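Local coordinates for protein beta-L-arabinobiosidase (PDB 5MQR) that probably hydrolyses glycosidic bonds in plant pectin as a multidomain beta-L-arabinobiosidase and sialidase-like enzyme of a gut bacterium, at residues A[96-101]-A[362-367]; A[356-361]-A[584-589]; A[893-898]-A[963-968]; A[905-910]-A[956-961]. All blocks are in the same frame, centred on the assembly; numbering follows the deposited sequence. Where two conformers were deposited one is given.

Contact 1. Residues A[96-101]-A[362-367]; sequences SDEHVP and GNYKSY
The Glu-98 carboxylate meets the Tyr-364 ring obliquely, its plane 31° from the ring's, with Glu-98 OE2 3.5 Å from Tyr-364 CB. In one of its two conformers, Asn-363 puts OD1 over one face of that ring, towards the rim; one face of the His-99 ring carries Glu-98 CG, 3.6 Å above its plane. Asn-363 N donates to Asp-97 OD2, 2.8 Å and nearly straight at 171°, reaching the anti side of the carboxylate. Asp-97 chi1 of -66° sets the carboxylate beside its own backbone N, where OD1 takes a hydrogen bond from Ser-96 OG at 2.6 Å. With an alanine here, Asn-363 N would probably lose its acceptor and Ser-96 OG its mate, leaving the two turns held mainly by the longer bond from Glu-98 N to Asn-363 O, 3.2 Å. Two type II turns, Asp-97 to Val-100 and Gly-362 to Lys-365, are thus docked on each other. Outside them, Tyr-74 and Lys-395 hold Glu-98 OE1. The first turn joins strands 86-94 and 104-110 of a four-stranded antiparallel sheet in the N-terminal propeller region; the second belongs to the long loop between strands 349-350 and 387-393.

Contact 2. Residues A[356-361]-A[584-589]; sequences TPMRYG and ADQTYD
Tyr-360 and Asp-589 bring their CA atoms to 4.5 Å, and Gly-361 and Thr-587 come almost as near, where the loop between strands 349-350 and 387-393, in the BNR repeat-like region, runs against the loop between strands 564-570 and 600-610, by the sialidase-like CBM region. Gln-586 reaches in with CG anti to its backbone N (chi1 -169°) and its amide does most of the polar work. NE2 donates to Met-358 O over 3.0 Å at 168°; the donor stands well above that carbonyl's plane, away from its lone pairs, though the acceptor lies in the plane of the Gln-586 amide. The other NE2 bond goes to Tyr-588 O at 3.1 Å. Met-358, present as selenomethionine, slides past Gln-586 in the opposite direction, SE 3.8 Å from Gln-586 CB, while Gln-586 CG lies over the centre of the Tyr-588 ring. At the other end Asp-589 OD1 accepts from Gly-361 N at 2.9 Å, and its carboxylate, turned 83° to the Tyr-360 ring, presents OD2 at the ring edge, 3.8 Å from Tyr-360 CD1. OD2 also forms a salt bridge with Arg-61. Water 3 links Asp-589 OD1 to Gly-361 O. Because Gln-586 OE1 accepts from water 2 and bonds Tyr-367 OH, a flipped amide would set its oxygen against two carbonyls: the bonding fixes which way this buried group faces.

Contact 3. Residues A[893-898]-A[963-968]; sequences YFNLPD and NNYPQT
Tyr-965 lays its ring edge along the 895-898 backbone and ends in a hydrogen bond from OH to Pro-897 O, 2.7 Å long, tilted modestly from the carbonyl plane. Its chi1 of -69° holds CG beside the backbone N and opposite the carbonyl carbon, which sends the ring across to the neighbouring loop. Acceptors gather near the ring plane: Asn-895 OD1 is 3.6 Å from Tyr-965 CE1, and Asp-898 O is 3.5 Å from Tyr-965 CE2. The Asn-895 amide is nearly coplanar with the ring, whereas the Pro-897 side chain crosses the Tyr-965 side chain at about a right angle, its CD 3.6 Å from Tyr-965 OH. The C-terminal ends of two helices in the glycoside hydrolase domain meet in this way. Asn-895, with positive phi, is the C-prime residue of the Schellman motif closing helix 890-893, and Tyr-965 is the first residue to leave helical geometry after helix 948-964. Were Tyr-965 a phenylalanine, Pro-897 O would probably lose this donor, and the loop be less firmly tied to the helix end. The Asn-895 side chain, chi1 -59°, swings its end back towards helix 948-964, where OD1 accepts from Asn-964 ND2 at 2.9 Å. That bond is straight at the hydrogen, 168°, and in plane for the donor amide, but ND2 stands above the Asn-895 carbonyl plane rather than on a lone pair. Trp-892 meets the Tyr-965 ring edge-to-face.

Contact 4. Residues A[905-910]-A[956-961]; sequences VAWKEI and TAMANF
Trp-907 fills the space between its own short helical turn and helix 948-964, inside the glycoside hydrolase domain, consistent with the (alpha/alpha)6 barrel of six-hairpin glycosidases. The contact is apolar and fully buried, and no hydrogen bond passes between 905-910 and 956-961. Aromatic stacking comes first. The five-membered ring of Trp-907 lies face-to-face with Phe-961, centroids 3.8 Å apart and planes at 19°, so that Trp-907 CD1 sits above the centre of the phenyl ring and Trp-907 NE1 approaches Phe-961 CG at 3.5 Å. The two side chains run past each other in opposite directions: Phe-961 has CG anti to its backbone N (chi1 -177°), which carries its ring over the indole. Trp-907 has further aromatic neighbours outside the two segments, Tyr-889 stacked on it and Trp-892 edge-to-face. Packing of the six-membered ring against the helix comes second. Trp-907 CH2 reaches the main chain obliquely, 3.5 Å from Met-958 N, with Ala-957 CB in the ring plane at its edge, 4.0 Å from Trp-907 CH2. Residues 957, 958 and 961 thus offer one side of the helix to a single indole. Aliphatic contact comes third: Met-958, deposited as selenomethionine, puts CB 3.7 Å from Trp-907 CZ3 and then bends at chi3 towards Ile-910. The two side chains meet tip to tip, Met-958 CE lying 4.0 Å from Ile-910 CG2.

How the contacts relate
The contacts form two pairs on opposite sides of the chain's centre. Contacts 1 and 2, with centres 10 Å apart, alternate along the chain and are joined by two probable hydrogen bonds, Lys-365 NZ to Tyr-360 O (2.8 Å) and the Tyr-367 to Gln-586 link. Together they connect the propeller regions to the sialidase-like CBM region. Contact 2 also approaches a calcium ion, about 10 Å from the Arg-359 side chain and probably the one bound by Asp-457, whose OD2 is hydrogen-bonded to Thr-356 OG1. Contacts 3 and 4, with centres 8 Å apart, both use helix 948-964, contact 4 nested within the loop contact 3 closes. The pairs' centres lie about 75 to 76 Å apart, with no touch.

Contact 1. Residues A[96-101]-A[362-367]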
# COMPACT_ATOMS: atom_id res chain seq x y z
N SER A 96 -4.48 45.67 0.18
CA SER A 96 -3.09 45.37 0.50
C SER A 96 -2.77 44.90 1.91
O SER A 96 -1.80 44.16 2.09
CB SER A 96 -2.22 46.60 0.20
OG SER A 96 -2.69 47.70 0.96
N ASP A 97 -3.53 45.36 2.90
CA ASP A 97 -3.19 45.16 4.31
C ASP A 97 -4.36 44.55 5.08
O ASP A 97 -5.53 44.93 4.89
CB ASP A 97 -2.81 46.51 4.91
CG ASP A 97 -1.53 47.08 4.32
OD1 ASP A 97 -1.56 47.72 3.25
OD2 ASP A 97 -0.46 46.89 4.93
N GLU A 98 -4.05 43.58 5.93
CA GLU A 98 -5.04 42.97 6.82
C GLU A 98 -5.63 44.04 7.72
O GLU A 98 -4.89 44.88 8.28
CB GLU A 98 -4.41 41.86 7.69
CG GLU A 98 -5.42 41.01 8.47
CD GLU A 98 -4.81 39.76 9.10
OE1 GLU A 98 -4.48 38.81 8.37
OE2 GLU A 98 -4.63 39.76 10.34
N HIS A 99 -6.96 44.03 7.79
CA HIS A 99 -7.74 44.97 8.60
C HIS A 99 -7.63 46.43 8.15
O HIS A 99 -7.97 47.35 8.93
CB HIS A 99 -7.38 44.84 10.09
CG HIS A 99 -7.54 43.45 10.64
ND1 HIS A 99 -6.92 43.03 11.79
CD2 HIS A 99 -8.26 42.39 10.19
CE1 HIS A 99 -7.25 41.77 12.04
NE2 HIS A 99 -8.06 41.36 11.07
N VAL A 100 -7.19 46.64 6.91
CA VAL A 100 -7.19 47.97 6.32
C VAL A 100 -8.20 47.93 5.19
O VAL A 100 -8.01 47.21 4.21
CB VAL A 100 -5.79 48.42 5.83
CG1 VAL A 100 -5.86 49.81 5.18
CG2 VAL A 100 -4.80 48.41 6.99
N PRO A 101 -9.30 48.70 5.34
CA PRO A 101 -10.36 48.66 4.33
C PRO A 101 -9.92 49.26 2.98
O PRO A 101 -8.90 49.94 2.95
CB PRO A 101 -11.47 49.51 4.95
CG PRO A 101 -10.78 50.42 5.91
CD PRO A 101 -9.54 49.72 6.37
N GLY A 362 2.68 44.00 3.48
CA GLY A 362 1.39 44.30 4.08
C GLY A 362 1.19 43.85 5.52
O GLY A 362 1.75 42.82 5.96
N ASN A 363 0.38 44.62 6.24
CA ASN A 363 0.01 44.40 7.65
C ASN A 363 -0.39 42.93 7.88
O ASN A 363 -1.32 42.43 7.23
CB ASN A 363 -1.17 45.34 8.01
CG ASN A 363 -1.40 45.51 9.52
OD1 ASN A 363 -0.54 45.16 10.33
ND2 ASN A 363 -2.56 46.08 9.89
N TYR A 364 0.31 42.25 8.79
CA TYR A 364 0.03 40.88 9.24
C TYR A 364 0.13 39.77 8.20
O TYR A 364 -0.17 38.60 8.51
CB TYR A 364 -1.31 40.78 10.02
CG TYR A 364 -1.40 41.75 11.21
CD1 TYR A 364 -0.49 41.69 12.27
CD2 TYR A 364 -2.39 42.73 11.24
CE1 TYR A 364 -0.57 42.59 13.34
CE2 TYR A 364 -2.48 43.63 12.29
CZ TYR A 364 -1.59 43.57 13.34
OH TYR A 364 -1.73 44.50 14.35
N LYS A 365 0.62 40.11 6.99
CA LYS A 365 0.95 39.08 6.01
C LYS A 365 2.17 38.30 6.50
O LYS A 365 3.17 38.90 6.87
CB LYS A 365 1.20 39.70 4.63
CG LYS A 365 -0.07 40.29 4.02
CD LYS A 365 0.14 40.88 2.64
CE LYS A 365 0.48 39.82 1.61
NZ LYS A 365 0.53 40.44 0.27
N SER A 366 2.04 36.97 6.56
CA SER A 366 3.14 36.11 6.98
C SER A 366 3.46 35.03 5.93
O SER A 366 2.62 34.69 5.11
CB SER A 366 2.82 35.49 8.33
OG SER A 366 1.58 34.84 8.25
N TYR A 367 4.67 34.51 5.97
CA TYR A 367 5.18 33.66 4.89
C TYR A 367 4.64 32.24 4.93
O TYR A 367 4.62 31.63 5.99
CB TYR A 367 6.71 33.57 4.93
CG TYR A 367 7.37 34.91 4.78
CD1 TYR A 367 7.38 35.55 3.54
CD2 TYR A 367 7.95 35.55 5.86
CE1 TYR A 367 7.97 36.81 3.38
CE2 TYR A 367 8.54 36.81 5.72
CZ TYR A 367 8.54 37.42 4.48
OH TYR A 367 9.12 38.64 4.34
O HOH W 1 -0.09 43.30 0.17

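Contact 2. Residues A[356-361]-A[584-589]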
# COMPACT_ATOMS: atom_id res chain seq x y z
N THR A 356 6.42 30.49 -2.55
CA THR A 356 6.49 31.66 -3.40
C THR A 356 7.01 32.83 -2.54
O THR A 356 6.60 32.97 -1.39
CB THR A 356 5.09 32.02 -3.94
OG1 THR A 356 4.45 30.84 -4.45
CG2 THR A 356 5.18 33.04 -5.05
N PRO A 357 7.95 33.65 -3.07
CA PRO A 357 8.28 34.87 -2.34
C PRO A 357 7.04 35.80 -2.24
O PRO A 357 6.28 35.89 -3.19
CB PRO A 357 9.38 35.53 -3.18
CG PRO A 357 9.66 34.63 -4.32
CD PRO A 357 8.58 33.60 -4.39
N MSE A 358 6.84 36.45 -1.07
CA MSE A 358 5.78 37.44 -0.94
C MSE A 358 6.19 38.66 -1.73
O MSE A 358 7.19 39.30 -1.42
CB MSE A 358 5.56 37.82 0.51
CG MSE A 358 4.36 38.76 0.72
SE MSE A 358 4.36 39.40 2.59
CE MSE A 358 4.20 37.71 3.57
N ARG A 359 5.45 39.00 -2.76
CA ARG A 359 5.68 40.08 -3.69
C ARG A 359 5.24 41.42 -3.15
O ARG A 359 5.89 42.43 -3.43
CB ARG A 359 5.02 39.76 -5.03
CG ARG A 359 5.58 38.47 -5.64
CD ARG A 359 4.98 38.11 -6.99
NE ARG A 359 3.52 38.07 -7.04
CZ ARG A 359 2.75 37.10 -6.55
NH1 ARG A 359 3.27 36.07 -5.88
NH2 ARG A 359 1.44 37.18 -6.71
N TYR A 360 4.17 41.44 -2.35
CA TYR A 360 3.60 42.67 -1.84
C TYR A 360 3.59 42.64 -0.33
O TYR A 360 2.94 41.78 0.27
CB TYR A 360 2.18 42.86 -2.39
CG TYR A 360 2.12 42.89 -3.88
CD1 TYR A 360 2.45 44.05 -4.60
CD2 TYR A 360 1.75 41.77 -4.60
CE1 TYR A 360 2.39 44.09 -6.00
CE2 TYR A 360 1.69 41.79 -5.98
CZ TYR A 360 2.01 42.94 -6.68
OH TYR A 360 1.95 42.88 -8.06
N GLY A 361 4.32 43.58 0.27
CA GLY A 361 4.29 43.78 1.71
C GLY A 361 2.90 44.14 2.18
O GLY A 361 2.03 44.52 1.38
N ALA A 584 9.32 38.48 10.84
CA ALA A 584 7.92 38.09 10.65
C ALA A 584 7.15 39.00 9.67
O ALA A 584 6.28 38.52 8.96
CB ALA A 584 7.20 38.09 12.00
N ASP A 585 7.49 40.29 9.66
CA ASP A 585 6.73 41.30 8.96
C ASP A 585 7.48 41.77 7.72
O ASP A 585 8.70 41.94 7.75
CB ASP A 585 6.46 42.50 9.90
CG ASP A 585 5.74 42.08 11.17
OD1 ASP A 585 4.71 41.36 11.07
OD2 ASP A 585 6.24 42.39 12.28
N GLN A 586 6.74 41.95 6.63
CA GLN A 586 7.29 42.45 5.38
C GLN A 586 6.56 43.73 5.03
O GLN A 586 5.36 43.70 4.75
CB GLN A 586 7.16 41.43 4.24
CG GLN A 586 7.96 41.86 3.03
CD GLN A 586 7.94 40.85 1.89
OE1 GLN A 586 8.38 39.71 2.04
NE2 GLN A 586 7.48 41.30 0.73
N THR A 587 7.28 44.84 5.08
CA THR A 587 6.74 46.15 4.73
C THR A 587 7.13 46.59 3.32
O THR A 587 6.68 47.62 2.89
CB THR A 587 7.23 47.21 5.75
OG1 THR A 587 8.66 47.12 5.91
CG2 THR A 587 6.55 46.99 7.10
N TYR A 588 7.92 45.82 2.59
CA TYR A 588 8.40 46.27 1.26
C TYR A 588 7.69 45.43 0.19
O TYR A 588 7.19 44.34 0.48
CB TYR A 588 9.94 46.14 1.15
CG TYR A 588 10.49 44.78 1.54
CD1 TYR A 588 10.52 43.75 0.62
CD2 TYR A 588 10.99 44.52 2.83
CE1 TYR A 588 11.02 42.50 0.95
CE2 TYR A 588 11.51 43.26 3.17
CZ TYR A 588 11.52 42.25 2.22
OH TYR A 588 12.00 40.97 2.49
N ASP A 589 7.63 45.96 -1.02
CA ASP A 589 7.30 45.17 -2.18
C ASP A 589 8.60 44.76 -2.84
O ASP A 589 9.60 45.46 -2.75
CB ASP A 589 6.41 45.94 -3.18
CG ASP A 589 5.02 46.31 -2.61
OD1 ASP A 589 4.67 45.84 -1.49
OD2 ASP A 589 4.26 47.06 -3.28
O HOH W 2 9.35 38.21 -0.14
O HOH W 3 2.17 46.28 -0.71

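Contact 3. Residues A[893-898]-A[963-968]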
# COMPACT_ATOMS: atom_id res chain seq x y z
N TYR A 893 -4.87 -34.91 -1.81
CA TYR A 893 -3.63 -34.27 -2.28
C TYR A 893 -3.60 -34.14 -3.81
O TYR A 893 -3.00 -33.21 -4.34
CB TYR A 893 -2.41 -35.07 -1.78
CG TYR A 893 -1.08 -34.41 -1.96
CD1 TYR A 893 -0.44 -34.46 -3.17
CD2 TYR A 893 -0.44 -33.80 -0.89
CE1 TYR A 893 0.78 -33.85 -3.35
CE2 TYR A 893 0.80 -33.21 -1.04
CZ TYR A 893 1.42 -33.23 -2.28
OH TYR A 893 2.66 -32.66 -2.49
N PHE A 894 -4.26 -35.06 -4.51
CA PHE A 894 -4.31 -35.04 -5.96
C PHE A 894 -5.71 -34.84 -6.49
O PHE A 894 -5.98 -35.12 -7.65
CB PHE A 894 -3.70 -36.33 -6.52
CG PHE A 894 -2.36 -36.64 -5.96
CD1 PHE A 894 -1.22 -36.11 -6.53
CD2 PHE A 894 -2.23 -37.44 -4.85
CE1 PHE A 894 0.04 -36.37 -5.99
CE2 PHE A 894 -0.98 -37.71 -4.31
CZ PHE A 894 0.16 -37.18 -4.88
N ASN A 895 -6.60 -34.33 -5.65
CA ASN A 895 -8.02 -34.16 -6.00
C ASN A 895 -8.63 -35.43 -6.64
O ASN A 895 -9.41 -35.34 -7.59
CB ASN A 895 -8.19 -32.94 -6.92
CG ASN A 895 -7.71 -31.65 -6.27
OD1 ASN A 895 -8.33 -31.15 -5.35
ND2 ASN A 895 -6.60 -31.14 -6.73
N LEU A 896 -8.27 -36.59 -6.11
CA LEU A 896 -8.75 -37.86 -6.65
C LEU A 896 -10.25 -38.07 -6.44
O LEU A 896 -10.95 -38.41 -7.40
CB LEU A 896 -7.94 -39.04 -6.07
CG LEU A 896 -8.16 -40.45 -6.61
CD1 LEU A 896 -7.00 -41.37 -6.24
CD2 LEU A 896 -9.46 -41.04 -6.09
N PRO A 897 -10.76 -37.91 -5.20
CA PRO A 897 -12.17 -38.33 -5.02
C PRO A 897 -13.16 -37.42 -5.74
O PRO A 897 -12.86 -36.28 -6.02
CB PRO A 897 -12.36 -38.25 -3.49
CG PRO A 897 -10.96 -38.37 -2.94
CD PRO A 897 -10.14 -37.56 -3.90
N ASP A 898 -14.31 -38.01 -6.05
CA ASP A 898 -15.51 -37.30 -6.48
C ASP A 898 -16.03 -36.33 -5.44
O ASP A 898 -15.70 -36.42 -4.25
CB ASP A 898 -16.65 -38.30 -6.78
CG ASP A 898 -16.42 -39.04 -8.06
OD1 ASP A 898 -16.02 -38.36 -9.02
OD2 ASP A 898 -16.64 -40.29 -8.11
N ASN A 963 -10.71 -25.85 -1.08
CA ASN A 963 -10.78 -25.04 -2.29
C ASN A 963 -11.64 -25.63 -3.40
O ASN A 963 -12.32 -24.88 -4.08
CB ASN A 963 -9.38 -24.77 -2.86
CG ASN A 963 -8.70 -23.63 -2.18
OD1 ASN A 963 -8.84 -22.49 -2.62
ND2 ASN A 963 -7.96 -23.91 -1.10
N ASN A 964 -11.59 -26.95 -3.61
CA ASN A 964 -12.10 -27.54 -4.85
C ASN A 964 -13.38 -28.34 -4.68
O ASN A 964 -13.96 -28.74 -5.66
CB ASN A 964 -11.01 -28.41 -5.51
CG ASN A 964 -9.75 -27.64 -5.82
OD1 ASN A 964 -9.79 -26.45 -6.08
ND2 ASN A 964 -8.62 -28.32 -5.77
N TYR A 965 -13.84 -28.55 -3.45
CA TYR A 965 -14.99 -29.42 -3.18
C TYR A 965 -16.08 -28.62 -2.45
O TYR A 965 -15.76 -27.80 -1.60
CB TYR A 965 -14.56 -30.64 -2.34
CG TYR A 965 -13.67 -31.63 -3.07
CD1 TYR A 965 -12.34 -31.32 -3.39
CD2 TYR A 965 -14.14 -32.91 -3.40
CE1 TYR A 965 -11.53 -32.23 -4.06
CE2 TYR A 965 -13.34 -33.81 -4.06
CZ TYR A 965 -12.04 -33.47 -4.39
OH TYR A 965 -11.25 -34.38 -5.05
N PRO A 966 -17.36 -28.84 -2.81
CA PRO A 966 -18.46 -28.20 -2.07
C PRO A 966 -18.63 -28.97 -0.77
O PRO A 966 -18.99 -30.13 -0.76
CB PRO A 966 -19.66 -28.37 -3.00
CG PRO A 966 -19.38 -29.64 -3.75
CD PRO A 966 -17.87 -29.81 -3.80
N GLN A 967 -18.41 -28.30 0.33
CA GLN A 967 -17.90 -28.94 1.50
C GLN A 967 -18.40 -28.16 2.69
O GLN A 967 -18.26 -26.96 2.72
CB GLN A 967 -16.40 -28.85 1.34
CG GLN A 967 -15.55 -29.35 2.45
CD GLN A 967 -15.46 -28.42 3.62
OE1 GLN A 967 -15.72 -28.86 4.72
NE2 GLN A 967 -15.09 -27.17 3.41
N THR A 968 -18.99 -28.84 3.67
CA THR A 968 -19.57 -28.15 4.84
C THR A 968 -18.98 -28.65 6.17
O THR A 968 -19.47 -28.27 7.24
CB THR A 968 -21.11 -28.33 4.88
OG1 THR A 968 -21.41 -29.72 4.83
CG2 THR A 968 -21.78 -27.62 3.68

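Contact 4. Residues A[905-910]-A[956-961]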
# COMPACT_ATOMS: atom_id res chain seq x y z
N VAL A 905 -17.26 -37.08 5.06
CA VAL A 905 -17.27 -37.49 6.45
C VAL A 905 -15.86 -37.90 6.95
O VAL A 905 -15.58 -37.72 8.12
CB VAL A 905 -18.32 -38.60 6.67
CG1 VAL A 905 -17.84 -39.90 6.07
CG2 VAL A 905 -18.64 -38.78 8.14
N ALA A 906 -14.98 -38.39 6.08
CA ALA A 906 -13.57 -38.65 6.45
C ALA A 906 -12.85 -37.48 7.13
O ALA A 906 -12.06 -37.65 8.04
CB ALA A 906 -12.77 -39.10 5.22
N TRP A 907 -13.17 -36.28 6.66
CA TRP A 907 -12.56 -35.07 7.17
C TRP A 907 -13.01 -34.68 8.58
O TRP A 907 -12.39 -33.82 9.20
CB TRP A 907 -12.77 -33.92 6.17
CG TRP A 907 -11.93 -34.11 4.96
CD1 TRP A 907 -12.34 -34.52 3.74
CD2 TRP A 907 -10.54 -33.90 4.88
NE1 TRP A 907 -11.28 -34.59 2.88
CE2 TRP A 907 -10.15 -34.20 3.55
CE3 TRP A 907 -9.57 -33.48 5.78
CZ2 TRP A 907 -8.83 -34.10 3.12
CZ3 TRP A 907 -8.25 -33.38 5.35
CH2 TRP A 907 -7.89 -33.68 4.03
N LYS A 908 -14.07 -35.30 9.10
CA LYS A 908 -14.50 -35.05 10.47
C LYS A 908 -13.44 -35.48 11.48
O LYS A 908 -13.37 -34.91 12.57
CB LYS A 908 -15.83 -35.72 10.79
CG LYS A 908 -16.99 -35.09 10.06
CD LYS A 908 -18.34 -35.63 10.50
CE LYS A 908 -19.46 -34.83 9.83
NZ LYS A 908 -20.81 -35.17 10.36
N GLU A 909 -12.60 -36.44 11.11
CA GLU A 909 -11.58 -36.96 12.01
C GLU A 909 -10.46 -35.96 12.31
O GLU A 909 -9.71 -36.13 13.25
CB GLU A 909 -11.00 -38.27 11.49
CG GLU A 909 -12.05 -39.35 11.30
CD GLU A 909 -12.86 -39.59 12.57
OE1 GLU A 909 -12.24 -40.03 13.57
OE2 GLU A 909 -14.09 -39.32 12.58
N ILE A 910 -10.38 -34.90 11.52
CA ILE A 910 -9.47 -33.80 11.78
C ILE A 910 -9.81 -33.10 13.11
O ILE A 910 -8.91 -32.63 13.82
CB ILE A 910 -9.46 -32.81 10.60
CG1 ILE A 910 -8.90 -33.48 9.34
CG2 ILE A 910 -8.64 -31.57 10.89
CD1 ILE A 910 -7.49 -34.01 9.43
N THR A 956 -2.05 -30.13 2.73
CA THR A 956 -2.10 -29.84 1.30
C THR A 956 -3.42 -30.34 0.77
O THR A 956 -4.14 -29.64 0.08
CB THR A 956 -0.91 -30.50 0.56
OG1 THR A 956 0.30 -29.88 1.02
CG2 THR A 956 -1.01 -30.33 -0.97
N ALA A 957 -3.72 -31.60 1.13
CA ALA A 957 -4.99 -32.24 0.81
C ALA A 957 -6.20 -31.50 1.37
O ALA A 957 -7.22 -31.37 0.69
CB ALA A 957 -4.96 -33.67 1.34
N MSE A 958 -6.09 -31.02 2.62
CA MSE A 958 -7.19 -30.32 3.29
C MSE A 958 -7.50 -29.03 2.59
O MSE A 958 -8.67 -28.68 2.40
CB MSE A 958 -6.84 -30.03 4.74
CG MSE A 958 -8.04 -29.58 5.54
SE MSE A 958 -7.54 -29.11 7.39
CE MSE A 958 -6.16 -30.38 7.96
N ALA A 959 -6.45 -28.34 2.18
CA ALA A 959 -6.59 -27.14 1.37
C ALA A 959 -7.25 -27.44 0.03
O ALA A 959 -8.10 -26.68 -0.40
CB ALA A 959 -5.23 -26.48 1.15
N ASN A 960 -6.85 -28.53 -0.63
CA ASN A 960 -7.47 -28.90 -1.91
C ASN A 960 -8.96 -29.13 -1.72
O ASN A 960 -9.78 -28.65 -2.50
CB ASN A 960 -6.84 -30.16 -2.50
CG ASN A 960 -5.48 -29.90 -3.12
OD1 ASN A 960 -5.08 -28.77 -3.39
ND2 ASN A 960 -4.77 -30.99 -3.37
N PHE A 961 -9.28 -29.90 -0.68
CA PHE A 961 -10.64 -30.22 -0.33
C PHE A 961 -11.42 -28.94 -0.09
O PHE A 961 -12.51 -28.78 -0.63
CB PHE A 961 -10.66 -31.07 0.93
CG PHE A 961 -12.03 -31.52 1.34
CD1 PHE A 961 -12.79 -32.36 0.52
CD2 PHE A 961 -12.54 -31.18 2.62
CE1 PHE A 961 -14.03 -32.80 0.93
CE2 PHE A 961 -13.78 -31.64 3.03
CZ PHE A 961 -14.52 -32.43 2.18